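Local coordinates for protein glycosyl hydrolase, family 38 (Enterococcus faecalis, PDB 5KBP) that probably hydrolyses alpha-mannosidic linkages, as a metal-binding member of glycoside hydrolase family 38, at residues Ser557-Phe562 with Val676-Gly681; Val728-Glu733 with Tyr778-His783; Gln389-Ile394 with Pro405-Asn410. All blocks are in the same frame, centred on the assembly; numbering follows the deposited sequence.

Overall arrangement
Following the chain from its N terminus, contact 3 comes first: the last turn of helix 362-393 folds back, across a connection of ten residues, onto strand 404-410 of the next sheet. Contact 1 then closes a far longer loop of 113 residues, rich in strand, by pairing 557-562 with 676-681. Further on, contact 2 closes a loop of 44 residues, joining 728-733 to 778-783 as neighbouring strands of another sheet. The three are in series, none enclosing or crossing another. Contacts 1 and 2 lie in different sheets that pack face to face, where Leu559, Leu560, Phe562 and Phe678 meet Ile730, Tyr778 and Leu780. Contact 3 stands apart, its centre about 42 Å from that of contact 1.

Contact 1: residues Ser557-Phe562 with Val676-Gly681; sequences SKLLTF and VLFPTG. With SO4 (sulfate ion), chain K.
A G1 beta bulge marks this antiparallel pairing of strands 555-566 and 672-679: Leu560 and Thr561 both face Leu677, whose O takes both amides. The bond from Thr561 N is long but straight (3.3 Å, 164° at the hydrogen), whereas that from Leu560 N is weak. Leu677 N gives a short bond of 2.6 Å to Thr561 O. Leu560 holds the left-handed conformation such a bulge needs at its first position. Thr561 OG1, anti to its carbonyl carbon (chi1 -65°), reaches back to Lys558 O at 2.9 Å from above that carbonyl's plane, tying Thr561 to the corner of the chain and satisfying the hydroxyl. Leu560, Phe562 and Val676, with the Phe678 ring, make an apolar face: the Leu560 and Val676 side chains cross, Leu560 CD1 lying 3.7 Å from Val676 CG2 and also meeting Phe678 CZ, and Phe562 lies alongside Val676. Thr561 CB and Leu677 CB pair on the other face. Leu559 CD2 comes to the edge of the Phe678 ring and touches Pro679 CD at 3.8 Å. Pro679 CD also packs 3.3 Å from Lys558 O, which proline N, lacking a hydrogen, cannot bond. Lys558 NZ bonds O4 of a sulfate, probably a crystallisation ion, at 2.9 Å and forms a long, weak ion pair with Glu586 OE2. One carbonyl thus serves two amides, and the apolar face packs against strands 641-653 and 772-783.

Contact 2: residues Val728-Glu733 with Tyr778-His783; sequences VTIFNE and YGLSLH
Thr729 and Ser781 form a hydrogen-bonded antiparallel pair in which each amide serves the other's carbonyl: Thr729 N to Ser781 O and Ser781 N to Thr729 O, both 2.8 Å. Phe731 and Gly779 repeat the exchange two residues on, with Phe731 N to Gly779 O at 3.1 Å and Gly779 N to Phe731 O at 2.8 Å; in these two bonds the donor stands above the carbonyl plane. The CA-H groups of Ile730 and Leu780 lean on Gly779 O and Thr729 O as weaker second contacts. The outward-facing backbone groups are bonded too: Val728 and Ile730 to Val721 and Val719 of the next strand, Tyr778 and Leu780 to Phe661 and Leu659 on the other side. These are two central strands of an antiparallel sheet in the C-terminal domain of the family 38 fold, packed on one side by helix 789-799 and on the other by the sheet that holds strands 555-566 and 672-679. Toward the helix, Phe731 CG sits between its own backbone N and carbonyl carbon (chi1 54°), and the ring folds over Gly779, whose CA lies 3.7 Å from the ring centroid in a CH-pi contact. Glycine suits this place because a CB would run into the ring. On the helix side too, Thr729 OG1 is satisfied by Asn720 and Thr792, and His783 NE2 by Asn720; the edge of the imidazole comes to OG1, with CD2 at 3.9 Å. On the face toward the other sheet, Val728 CG2 lies beside Leu782 CD2 at 3.7 Å, and the Ile730 and Leu780 side chains cross, Ile730 CD1 lying 4.0 Å from Leu780 CG. Asn732 OD1 accepts from Leu735 N, and the Tyr778 hydroxyl, deep between the sheets, pairs with Thr663 OG1.

Contact 3: residues Gln389-Ile394 with Pro405-Asn410; sequences QLTEAI and PFVLFN. With SO4 (sulfate ion), chain G.
Leu390, Thr391 and Ile394, at the end of helix 362-393, are set against Val407 and Phe409 of strand 404-410, the short axes 9.6 Å apart at closest approach and their directions differing by 127°. This is helix-on-sheet packing: the closing turn of the long helix lies against one face of the antiparallel sheet in which strands 503-511 and 804-807 flank 404-410. No hydrogen bond spans the two segments, and the contact is made wholly by side chains. The alternation of the strand turns Val407 and Phe409 to the helix, while Phe406 and Leu408 pack on strand 416-430 on the other side. Leu390 crosses Phe409 obliquely, with CD1 at 3.7 Å from CE2 and CB near CZ. Thr391 contributes its methyl: CG2 lies at the edge of the Phe409 ring, in its plane, 4.0 Å from CE1, and is also 3.9 Å from Val407 CG2. Its first torsion (chi1 54°) sets OG1 between the backbone N and the carbonyl carbon, where the hydroxyl bonds to Thr387 O and Arg388 O of the preceding turn. A threonine suits the place because its polar branch is satisfied by its own helix while its methyl is left for the sheet. Ile394, just past the helical turns, meets Val407 tip to tip. Its extended CG1 branch (chi2 -179°) carries CD1 to a point facing both valine methyls, 3.7 Å from CG1 and equally close to CG2. Trp504 and Ser506 of strand 503-511 border the same isoleucine, and Met327 of helix 304-332 adjoins Leu390. Away from the strand, Gln389 NE2 donates a hydrogen bond of 3.2 Å to O4 of a sulfate ion, probably from the crystallisation liquor, to which Arg388 NH1 is also hydrogen-bonded.

Contact 1: residues Ser557-Phe562 with Val676-Gly681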
loop_
_atom_site.group_PDB
_atom_site.type_symbol
_atom_site.label_atom_id
_atom_site.label_comp_id
_atom_site.label_asym_id
_atom_site.label_seq_id
_atom_site.Cartn_x
_atom_site.Cartn_y
_atom_site.Cartn_z
ATOM N N SER A 557 42.354 -14.685 -6.923
ATOM C CA SER A 557 41.738 -15.986 -7.132
ATOM C C SER A 557 40.625 -16.214 -6.118
ATOM O O SER A 557 40.512 -15.507 -5.114
ATOM C CB SER A 557 42.773 -17.116 -7.038
ATOM O OG SER A 557 43.417 -17.110 -5.776
ATOM N N LYS A 558 39.800 -17.224 -6.405
ATOM C CA LYS A 558 38.666 -17.630 -5.575
ATOM C C LYS A 558 37.641 -16.514 -5.395
ATOM O O LYS A 558 36.912 -16.487 -4.398
ATOM C CB LYS A 558 39.134 -18.149 -4.210
ATOM C CG LYS A 558 40.060 -19.350 -4.299
ATOM C CD LYS A 558 40.529 -19.790 -2.925
ATOM C CE LYS A 558 41.459 -20.984 -3.026
ATOM N NZ LYS A 558 41.949 -21.439 -1.698
ATOM N N LEU A 559 37.560 -15.595 -6.350
ATOM C CA LEU A 559 36.573 -14.530 -6.292
ATOM C C LEU A 559 35.197 -15.056 -6.688
ATOM O O LEU A 559 35.074 -16.046 -7.415
ATOM C CB LEU A 559 36.980 -13.375 -7.204
ATOM C CG LEU A 559 38.308 -12.692 -6.869
ATOM C CD1 LEU A 559 38.675 -11.668 -7.933
ATOM C CD2 LEU A 559 38.233 -12.038 -5.499
ATOM N N LEU A 560 34.159 -14.375 -6.198
ATOM C CA LEU A 560 32.765 -14.750 -6.444
ATOM C C LEU A 560 32.468 -16.147 -5.896
ATOM O O LEU A 560 31.963 -17.026 -6.597
ATOM C CB LEU A 560 32.420 -14.653 -7.934
ATOM C CG LEU A 560 30.937 -14.614 -8.313
ATOM C CD1 LEU A 560 30.311 -13.299 -7.875
ATOM C CD2 LEU A 560 30.750 -14.840 -9.808
ATOM N N THR A 561 32.797 -16.347 -4.623
ATOM C CA THR A 561 32.484 -17.580 -3.911
ATOM C C THR A 561 31.296 -17.332 -2.990
ATOM O O THR A 561 31.281 -16.349 -2.243
ATOM C CB THR A 561 33.688 -18.075 -3.107
ATOM O OG1 THR A 561 34.745 -18.445 -4.003
ATOM C CG2 THR A 561 33.309 -19.280 -2.257
ATOM N N PHE A 562 30.309 -18.219 -3.048
ATOM C CA PHE A 562 29.082 -18.072 -2.277
ATOM C C PHE A 562 29.150 -18.904 -1.003
ATOM O O PHE A 562 29.685 -20.017 -0.999
ATOM C CB PHE A 562 27.866 -18.474 -3.115
ATOM C CG PHE A 562 27.655 -17.604 -4.319
ATOM C CD1 PHE A 562 27.057 -16.361 -4.193
ATOM C CD2 PHE A 562 28.064 -18.021 -5.575
ATOM C CE1 PHE A 562 26.866 -15.553 -5.298
ATOM C CE2 PHE A 562 27.875 -17.217 -6.684
ATOM C CZ PHE A 562 27.275 -15.982 -6.544
ATOM N N VAL A 676 28.375 -13.424 -0.705
ATOM C CA VAL A 676 29.341 -13.642 -1.774
ATOM C C VAL A 676 30.697 -13.143 -1.292
ATOM O O VAL A 676 30.790 -12.090 -0.650
ATOM C CB VAL A 676 28.914 -12.944 -3.085
ATOM C CG1 VAL A 676 28.689 -11.453 -2.865
ATOM C CG2 VAL A 676 29.940 -13.187 -4.184
ATOM N N LEU A 677 31.744 -13.909 -1.582
ATOM C CA LEU A 677 33.071 -13.670 -1.032
ATOM C C LEU A 677 34.018 -13.165 -2.113
ATOM O O LEU A 677 33.948 -13.599 -3.268
ATOM C CB LEU A 677 33.636 -14.945 -0.399
ATOM C CG LEU A 677 33.356 -15.209 1.085
ATOM C CD1 LEU A 677 31.880 -15.047 1.424
ATOM C CD2 LEU A 677 33.845 -16.597 1.476
ATOM N N PHE A 678 34.904 -12.248 -1.727
ATOM C CA PHE A 678 35.920 -11.704 -2.628
ATOM C C PHE A 678 37.246 -11.623 -1.888
ATOM O O PHE A 678 37.579 -10.590 -1.290
ATOM C CB PHE A 678 35.518 -10.329 -3.162
ATOM C CG PHE A 678 34.321 -10.351 -4.063
ATOM C CD1 PHE A 678 34.451 -10.697 -5.398
ATOM C CD2 PHE A 678 33.069 -10.015 -3.580
ATOM C CE1 PHE A 678 33.351 -10.715 -6.234
ATOM C CE2 PHE A 678 31.964 -10.031 -4.410
ATOM C CZ PHE A 678 32.107 -10.382 -5.739
ATOM N N PRO A 679 38.030 -12.700 -1.897
ATOM C CA PRO A 679 39.354 -12.658 -1.257
ATOM C C PRO A 679 40.277 -11.683 -1.971
ATOM O O PRO A 679 40.621 -11.868 -3.142
ATOM C CB PRO A 679 39.848 -14.106 -1.377
ATOM C CG PRO A 679 38.613 -14.920 -1.566
ATOM C CD PRO A 679 37.686 -14.053 -2.363
ATOM N N THR A 680 40.681 -10.634 -1.253
ATOM C CA THR A 680 41.577 -9.633 -1.820
ATOM C C THR A 680 43.035 -10.072 -1.798
ATOM O O THR A 680 43.825 -9.587 -2.615
ATOM C CB THR A 680 41.435 -8.306 -1.070
ATOM O OG1 THR A 680 41.839 -8.478 0.295
ATOM C CG2 THR A 680 39.992 -7.821 -1.110
ATOM N N GLY A 681 43.406 -10.969 -0.888
ATOM C CA GLY A 681 44.769 -11.451 -0.812
ATOM C C GLY A 681 45.719 -10.575 -0.029
ATOM O O GLY A 681 46.925 -10.845 -0.031
HETATM S S SO4 K . 45.314 -22.127 -2.870
HETATM O O1 SO4 K . 45.098 -20.814 -3.469
HETATM O O2 SO4 K . 44.623 -23.143 -3.659
HETATM O O3 SO4 K . 46.744 -22.421 -2.846
HETATM O O4 SO4 K . 44.793 -22.132 -1.506
#

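Contact 2: residues Val728-Glu733 with Tyr778-His783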
loop_
_atom_site.group_PDB
_atom_site.type_symbol
_atom_site.label_atom_id
_atom_site.label_comp_id
_atom_site.label_asym_id
_atom_site.label_seq_id
_atom_site.Cartn_x
_atom_site.Cartn_y
_atom_site.Cartn_z
ATOM N N VAL A 728 41.154 -3.614 -4.439
ATOM C CA VAL A 728 39.930 -4.209 -4.962
ATOM C C VAL A 728 38.746 -3.395 -4.461
ATOM O O VAL A 728 38.650 -3.107 -3.263
ATOM C CB VAL A 728 39.781 -5.684 -4.542
ATOM C CG1 VAL A 728 38.488 -6.266 -5.093
ATOM C CG2 VAL A 728 40.974 -6.496 -5.010
ATOM N N THR A 729 37.850 -3.026 -5.373
ATOM C CA THR A 729 36.618 -2.325 -5.036
ATOM C C THR A 729 35.430 -3.191 -5.431
ATOM O O THR A 729 35.382 -3.713 -6.550
ATOM C CB THR A 729 36.533 -0.964 -5.739
ATOM O OG1 THR A 729 37.619 -0.131 -5.318
ATOM C CG2 THR A 729 35.217 -0.274 -5.403
ATOM N N ILE A 730 34.481 -3.344 -4.510
ATOM C CA ILE A 730 33.265 -4.117 -4.736
ATOM C C ILE A 730 32.083 -3.173 -4.580
ATOM O O ILE A 730 31.848 -2.646 -3.485
ATOM C CB ILE A 730 33.147 -5.299 -3.760
ATOM C CG1 ILE A 730 34.385 -6.197 -3.846
ATOM C CG2 ILE A 730 31.884 -6.096 -4.039
ATOM C CD1 ILE A 730 34.583 -6.830 -5.199
ATOM N N PHE A 731 31.342 -2.958 -5.663
ATOM C CA PHE A 731 30.162 -2.111 -5.629
ATOM C C PHE A 731 28.901 -2.960 -5.736
ATOM O O PHE A 731 28.943 -4.125 -6.141
ATOM C CB PHE A 731 30.197 -1.050 -6.738
ATOM C CG PHE A 731 30.395 -1.603 -8.121
ATOM C CD1 PHE A 731 31.670 -1.781 -8.636
ATOM C CD2 PHE A 731 29.307 -1.914 -8.920
ATOM C CE1 PHE A 731 31.855 -2.277 -9.913
ATOM C CE2 PHE A 731 29.486 -2.410 -10.199
ATOM C CZ PHE A 731 30.762 -2.590 -10.697
ATOM N N ASN A 732 27.773 -2.358 -5.362
ATOM C CA ASN A 732 26.525 -3.097 -5.224
ATOM C C ASN A 732 25.350 -2.143 -5.402
ATOM O O ASN A 732 25.516 -0.924 -5.472
ATOM C CB ASN A 732 26.446 -3.791 -3.859
ATOM C CG ASN A 732 26.265 -2.807 -2.717
ATOM O OD1 ASN A 732 25.141 -2.511 -2.313
ATOM N ND2 ASN A 732 27.373 -2.293 -2.194
ATOM N N GLU A 733 24.152 -2.726 -5.466
ATOM C CA GLU A 733 22.896 -1.979 -5.525
ATOM C C GLU A 733 21.969 -2.545 -4.454
ATOM O O GLU A 733 21.296 -3.555 -4.679
ATOM C CB GLU A 733 22.255 -2.067 -6.907
ATOM C CG GLU A 733 23.098 -1.502 -8.034
ATOM C CD GLU A 733 22.372 -1.531 -9.362
ATOM O OE1 GLU A 733 21.143 -1.752 -9.360
ATOM O OE2 GLU A 733 23.026 -1.334 -10.407
ATOM N N TYR A 778 25.697 -6.486 -8.431
ATOM C CA TYR A 778 26.935 -6.043 -7.806
ATOM C C TYR A 778 28.056 -6.195 -8.830
ATOM O O TYR A 778 27.851 -6.724 -9.925
ATOM C CB TYR A 778 27.211 -6.823 -6.514
ATOM C CG TYR A 778 27.224 -8.332 -6.666
ATOM C CD1 TYR A 778 26.041 -9.049 -6.809
ATOM C CD2 TYR A 778 28.417 -9.040 -6.642
ATOM C CE1 TYR A 778 26.049 -10.424 -6.942
ATOM C CE2 TYR A 778 28.434 -10.418 -6.772
ATOM C CZ TYR A 778 27.247 -11.105 -6.922
ATOM O OH TYR A 778 27.255 -12.475 -7.051
ATOM N N GLY A 779 29.245 -5.716 -8.472
ATOM C CA GLY A 779 30.345 -5.748 -9.419
ATOM C C GLY A 779 31.693 -5.584 -8.755
ATOM O O GLY A 779 31.802 -5.317 -7.557
ATOM N N LEU A 780 32.731 -5.741 -9.576
ATOM C CA LEU A 780 34.116 -5.724 -9.129
ATOM C C LEU A 780 34.908 -4.734 -9.970
ATOM O O LEU A 780 34.656 -4.585 -11.170
ATOM C CB LEU A 780 34.734 -7.131 -9.228
ATOM C CG LEU A 780 36.195 -7.401 -8.853
ATOM C CD1 LEU A 780 36.337 -8.825 -8.339
ATOM C CD2 LEU A 780 37.120 -7.185 -10.046
ATOM N N SER A 781 35.868 -4.065 -9.336
ATOM C CA SER A 781 36.728 -3.115 -10.030
ATOM C C SER A 781 38.100 -3.124 -9.376
ATOM O O SER A 781 38.208 -2.968 -8.155
ATOM C CB SER A 781 36.131 -1.705 -10.003
ATOM O OG SER A 781 36.954 -0.793 -10.708
ATOM N N LEU A 782 39.138 -3.303 -10.186
ATOM C CA LEU A 782 40.509 -3.382 -9.705
ATOM C C LEU A 782 41.249 -2.079 -9.983
ATOM O O LEU A 782 40.953 -1.367 -10.945
ATOM C CB LEU A 782 41.247 -4.550 -10.363
ATOM C CG LEU A 782 40.643 -5.940 -10.145
ATOM C CD1 LEU A 782 41.439 -7.002 -10.894
ATOM C CD2 LEU A 782 40.560 -6.265 -8.659
ATOM N N HIS A 783 42.217 -1.771 -9.121
ATOM C CA HIS A 783 43.029 -0.573 -9.281
ATOM C C HIS A 783 44.429 -0.854 -8.756
ATOM O O HIS A 783 44.671 -1.848 -8.067
ATOM C CB HIS A 783 42.401 0.634 -8.572
ATOM C CG HIS A 783 42.417 0.539 -7.077
ATOM N ND1 HIS A 783 43.533 0.835 -6.323
ATOM C CD2 HIS A 783 41.451 0.190 -6.194
ATOM C CE1 HIS A 783 43.255 0.669 -5.043
ATOM N NE2 HIS A 783 41.998 0.278 -4.937
#

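Contact 3: residues Gln389-Ile394 with Pro405-Asn410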
loop_
_atom_site.group_PDB
_atom_site.type_symbol
_atom_site.label_atom_id
_atom_site.label_comp_id
_atom_site.label_asym_id
_atom_site.label_seq_id
_atom_site.Cartn_x
_atom_site.Cartn_y
_atom_site.Cartn_z
ATOM N N GLN A 389 9.862 16.518 -23.198
ATOM C CA GLN A 389 10.010 17.952 -23.429
ATOM C C GLN A 389 11.379 18.286 -24.011
ATOM O O GLN A 389 11.495 19.166 -24.870
ATOM C CB GLN A 389 9.770 18.714 -22.125
ATOM C CG GLN A 389 8.315 18.713 -21.667
ATOM C CD GLN A 389 8.166 18.913 -20.172
ATOM O OE1 GLN A 389 9.154 19.035 -19.447
ATOM N NE2 GLN A 389 6.926 18.940 -19.700
ATOM N N LEU A 390 12.426 17.596 -23.555
ATOM C CA LEU A 390 13.759 17.834 -24.101
ATOM C C LEU A 390 13.857 17.346 -25.542
ATOM O O LEU A 390 14.316 18.079 -26.426
ATOM C CB LEU A 390 14.814 17.155 -23.226
ATOM C CG LEU A 390 15.104 17.816 -21.878
ATOM C CD1 LEU A 390 16.080 16.981 -21.065
ATOM C CD2 LEU A 390 15.648 19.219 -22.086
ATOM N N THR A 391 13.421 16.109 -25.799
ATOM C CA THR A 391 13.527 15.548 -27.142
ATOM C C THR A 391 12.654 16.295 -28.142
ATOM O O THR A 391 13.007 16.381 -29.324
ATOM C CB THR A 391 13.160 14.064 -27.124
ATOM O OG1 THR A 391 11.868 13.897 -26.527
ATOM C CG2 THR A 391 14.192 13.272 -26.330
ATOM N N GLU A 392 11.518 16.839 -27.698
ATOM C CA GLU A 392 10.689 17.641 -28.590
ATOM C C GLU A 392 11.371 18.943 -28.991
ATOM O O GLU A 392 11.001 19.534 -30.012
ATOM C CB GLU A 392 9.343 17.948 -27.934
ATOM C CG GLU A 392 8.138 17.574 -28.783
ATOM C CD GLU A 392 7.755 16.114 -28.642
ATOM O OE1 GLU A 392 6.930 15.798 -27.759
ATOM O OE2 GLU A 392 8.286 15.283 -29.406
ATOM N N ALA A 393 12.356 19.399 -28.216
ATOM C CA ALA A 393 13.075 20.631 -28.504
ATOM C C ALA A 393 14.392 20.404 -29.236
ATOM O O ALA A 393 15.035 21.381 -29.632
ATOM C CB ALA A 393 13.345 21.402 -27.205
ATOM N N ILE A 394 14.806 19.155 -29.422
ATOM C CA ILE A 394 16.065 18.858 -30.097
ATOM C C ILE A 394 15.852 18.920 -31.604
ATOM O O ILE A 394 14.890 18.351 -32.134
ATOM C CB ILE A 394 16.604 17.484 -29.665
ATOM C CG1 ILE A 394 16.977 17.505 -28.181
ATOM C CG2 ILE A 394 17.808 17.088 -30.505
ATOM C CD1 ILE A 394 17.548 16.201 -27.676
ATOM N N PRO A 405 14.988 8.977 -35.340
ATOM C CA PRO A 405 16.001 9.472 -34.405
ATOM C C PRO A 405 15.695 9.113 -32.959
ATOM O O PRO A 405 14.542 8.920 -32.563
ATOM C CB PRO A 405 15.955 10.991 -34.613
ATOM C CG PRO A 405 14.554 11.259 -35.029
ATOM C CD PRO A 405 14.093 10.051 -35.809
ATOM N N PHE A 406 16.762 9.025 -32.168
ATOM C CA PHE A 406 16.657 8.788 -30.736
ATOM C C PHE A 406 17.797 9.515 -30.038
ATOM O O PHE A 406 18.829 9.813 -30.645
ATOM C CB PHE A 406 16.670 7.289 -30.400
ATOM C CG PHE A 406 17.903 6.568 -30.870
ATOM C CD1 PHE A 406 17.976 6.061 -32.158
ATOM C CD2 PHE A 406 18.984 6.388 -30.022
ATOM C CE1 PHE A 406 19.108 5.395 -32.593
ATOM C CE2 PHE A 406 20.119 5.721 -30.452
ATOM C CZ PHE A 406 20.180 5.225 -31.739
ATOM N N VAL A 407 17.602 9.796 -28.749
ATOM C CA VAL A 407 18.513 10.631 -27.972
ATOM C C VAL A 407 18.997 9.855 -26.754
ATOM O O VAL A 407 18.210 9.179 -26.083
ATOM C CB VAL A 407 17.836 11.950 -27.541
ATOM C CG1 VAL A 407 18.826 12.847 -26.816
ATOM C CG2 VAL A 407 17.245 12.666 -28.746
ATOM N N LEU A 408 20.294 9.965 -26.467
ATOM C CA LEU A 408 20.918 9.342 -25.307
ATOM C C LEU A 408 21.324 10.425 -24.317
ATOM O O LEU A 408 22.070 11.343 -24.672
ATOM C CB LEU A 408 22.136 8.513 -25.716
ATOM C CG LEU A 408 21.876 7.073 -26.162
ATOM C CD1 LEU A 408 23.133 6.459 -26.759
ATOM C CD2 LEU A 408 21.381 6.248 -24.985
ATOM N N PHE A 409 20.844 10.313 -23.081
ATOM C CA PHE A 409 21.156 11.263 -22.023
ATOM C C PHE A 409 22.095 10.629 -21.007
ATOM O O PHE A 409 21.899 9.480 -20.598
ATOM C CB PHE A 409 19.891 11.734 -21.299
ATOM C CG PHE A 409 18.948 12.517 -22.159
ATOM C CD1 PHE A 409 17.989 11.872 -22.921
ATOM C CD2 PHE A 409 19.001 13.901 -22.187
ATOM C CE1 PHE A 409 17.110 12.591 -23.706
ATOM C CE2 PHE A 409 18.127 14.625 -22.971
ATOM C CZ PHE A 409 17.180 13.969 -23.731
ATOM N N ASN A 410 23.112 11.383 -20.602
ATOM C CA ASN A 410 23.934 11.040 -19.445
ATOM C C ASN A 410 23.464 11.942 -18.312
ATOM O O ASN A 410 23.762 13.137 -18.293
ATOM C CB ASN A 410 25.420 11.221 -19.738
ATOM C CG ASN A 410 26.309 10.799 -18.570
ATOM O OD1 ASN A 410 25.824 10.375 -17.520
ATOM N ND2 ASN A 410 27.621 10.899 -18.761
HETATM S S SO4 G . 4.381 19.823 -22.868
HETATM O O1 SO4 G . 3.051 19.851 -23.471
HETATM O O2 SO4 G . 5.194 18.808 -23.532
HETATM O O3 SO4 G . 5.012 21.130 -23.023
HETATM O O4 SO4 G . 4.266 19.504 -21.449
#